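Local atomic coordinates of delta-aminolevulinic acid dehydratase (Toxoplasma gondii ME49, PDB entry 3OBK), a protein that catalyses the condensation of two molecules of 5-aminolevulinic acid to form porphobilinogen, the pyrrole building block of haem and other tetrapyrroles. Residues 130-135 / 206-211. Numbering follows the deposited sequence.
Sequences LLLADV and SILAYS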
loop_
_atom_site.group_PDB
_atom_site.type_symbol
_atom_site.label_atom_id
_atom_site.label_comp_id
_atom_site.label_asym_id
_atom_site.label_seq_id
_atom_site.Cartn_x
_atom_site.Cartn_y
_atom_site.Cartn_z
ATOM N N LEU A 130 -4.989 37.510 -12.406
ATOM C CA LEU A 130 -4.979 36.723 -11.158
ATOM C C LEU A 130 -3.948 37.259 -10.123
ATOM O O LEU A 130 -2.750 37.206 -10.352
ATOM C CB LEU A 130 -4.715 35.258 -11.483
ATOM C CG LEU A 130 -5.170 34.259 -10.431
ATOM C CD1 LEU A 130 -6.694 34.266 -10.368
ATOM C CD2 LEU A 130 -4.630 32.865 -10.750
ATOM N N LEU A 131 -4.424 37.784 -8.997
ATOM C CA LEU A 131 -3.535 38.362 -7.978
ATOM C C LEU A 131 -3.488 37.548 -6.695
ATOM O O LEU A 131 -4.504 37.183 -6.147
ATOM C CB LEU A 131 -3.948 39.793 -7.650
ATOM C CG LEU A 131 -4.082 40.745 -8.834
ATOM C CD1 LEU A 131 -4.442 42.156 -8.353
ATOM C CD2 LEU A 131 -2.809 40.743 -9.703
ATOM N N LEU A 132 -2.277 37.269 -6.232
ATOM C CA LEU A 132 -2.046 36.500 -5.016
ATOM C C LEU A 132 -1.253 37.407 -4.088
ATOM O O LEU A 132 -0.152 37.806 -4.422
ATOM C CB LEU A 132 -1.213 35.245 -5.326
ATOM C CG LEU A 132 -1.751 34.053 -6.133
ATOM C CD1 LEU A 132 -2.432 34.522 -7.444
ATOM C CD2 LEU A 132 -0.594 33.029 -6.436
ATOM N N ALA A 133 -1.818 37.743 -2.932
ATOM C CA ALA A 133 -1.182 38.669 -1.989
ATOM C C ALA A 133 -0.663 37.863 -0.815
ATOM O O ALA A 133 -1.351 36.988 -0.322
ATOM C CB ALA A 133 -2.172 39.689 -1.516
ATOM N N ASP A 134 0.546 38.152 -0.356
ATOM C CA ASP A 134 1.088 37.460 0.786
ATOM C C ASP A 134 0.322 37.876 2.057
ATOM O O ASP A 134 -0.221 38.986 2.125
ATOM C CB ASP A 134 2.568 37.797 0.904
ATOM C CG ASP A 134 3.276 36.972 1.942
ATOM O OD1 ASP A 134 3.912 35.940 1.572
ATOM O OD2 ASP A 134 3.196 37.365 3.135
ATOM N N VAL A 135 0.251 36.961 3.033
ATOM C CA VAL A 135 -0.254 37.269 4.374
ATOM C C VAL A 135 0.829 36.893 5.376
ATOM O O VAL A 135 1.314 35.767 5.400
ATOM C CB VAL A 135 -1.584 36.567 4.685
ATOM C CG1 VAL A 135 -1.985 36.748 6.167
ATOM C CG2 VAL A 135 -2.678 37.077 3.735
ATOM N N SER A 206 -9.626 32.689 -2.382
ATOM C CA SER A 206 -8.863 31.462 -2.148
ATOM C C SER A 206 -7.737 31.632 -1.147
ATOM O O SER A 206 -7.325 32.746 -0.823
ATOM C CB SER A 206 -8.265 30.962 -3.452
ATOM O OG SER A 206 -9.277 30.731 -4.416
ATOM N N ILE A 207 -7.257 30.502 -0.642
ATOM C CA ILE A 207 -6.138 30.480 0.277
ATOM C C ILE A 207 -5.078 29.550 -0.310
ATOM O O ILE A 207 -5.304 28.366 -0.453
ATOM C CB ILE A 207 -6.560 29.989 1.659
ATOM C CG1 ILE A 207 -7.489 31.004 2.326
ATOM C CG2 ILE A 207 -5.339 29.748 2.568
ATOM C CD1 ILE A 207 -8.194 30.485 3.584
ATOM N N LEU A 208 -3.938 30.118 -0.681
ATOM C CA LEU A 208 -2.759 29.335 -1.026
ATOM C C LEU A 208 -1.925 29.168 0.259
ATOM O O LEU A 208 -1.264 30.111 0.731
ATOM C CB LEU A 208 -1.989 30.026 -2.140
ATOM C CG LEU A 208 -0.581 29.615 -2.629
ATOM C CD1 LEU A 208 -0.263 28.142 -2.524
ATOM C CD2 LEU A 208 -0.407 30.138 -4.077
ATOM N N ALA A 209 -2.002 27.981 0.857
ATOM C CA ALA A 209 -1.396 27.774 2.176
ATOM C C ALA A 209 0.050 27.401 1.984
ATOM O O ALA A 209 0.358 26.466 1.252
ATOM C CB ALA A 209 -2.152 26.678 2.954
ATOM N N TYR A 210 0.953 28.139 2.608
ATOM C CA TYR A 210 2.346 27.702 2.698
ATOM C C TYR A 210 2.383 26.666 3.811
ATOM O O TYR A 210 2.454 27.039 4.952
ATOM C CB TYR A 210 3.261 28.854 3.042
ATOM C CG TYR A 210 3.531 29.849 1.959
ATOM C CD1 TYR A 210 2.609 30.797 1.619
ATOM C CD2 TYR A 210 4.760 29.894 1.330
ATOM C CE1 TYR A 210 2.883 31.762 0.628
ATOM C CE2 TYR A 210 5.045 30.839 0.343
ATOM C CZ TYR A 210 4.104 31.776 -0.010
ATOM O OH TYR A 210 4.402 32.735 -0.987
ATOM N N SER A 211 2.280 25.374 3.479
ATOM C CA SER A 211 2.260 24.313 4.505
ATOM C C SER A 211 3.626 23.938 4.962
ATOM O O SER A 211 3.848 23.827 6.154
ATOM C CB SER A 211 1.637 23.023 3.995
ATOM O OG SER A 211 0.377 23.286 3.494
#
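The phenol ring of Y210 and the carboxylate of D134 are the two flat groups that meet between strands 130-135 and 206-211, and they do so without stacking. Their planes are turned 57° apart, and D134 OD1 stands obliquely to the ring, 4.1 Å from Y210 OH, which is too long for a hydrogen bond. The stronger partner of OD1 is the hydroxyl of S183, which probably helps to fix the carboxylate; the same oxygen also makes a weak hydrogen bond to the bound porphobilinogen. Beyond D134, the ring of Y210 makes a cation-pi contact with K213, and its side chain touches M265 and K267 of the next strand, 263-267. With CG of D134 anti to the backbone N (chi1 -172°), the carboxylate reaches towards the tyrosine although the CB itself does not point straight at the facing strand.

Two residues nearer the N-terminal end of each strand, L132 and L208 form the apolar part of the contact. Each sends a single methyl across the gap, CD2 to CD2 at 3.7 Å, and the two side chains pass at a slant. Their CA atoms are 8.2 Å apart, too far for backbone pairing, and no hydrogen bond joins the two segments. Strand 179-182 runs between them in the sheet, parallel to both; C181 touches L132, while M179 touches L208.

The example illustrates how strands two apart in a closed parallel barrel come into contact: their inward-pointing side chains meet in the barrel interior, across the inner side of strand 179-182. The leucine pair forms an apolar contact at one level, and towards the C-terminal ends of the strands polar groups take over, where D134 helps line the porphobilinogen pocket. Such a layered interior, with the ligand site at the C-terminal mouth, is characteristic of TIM barrels, the fold of porphobilinogen synthases.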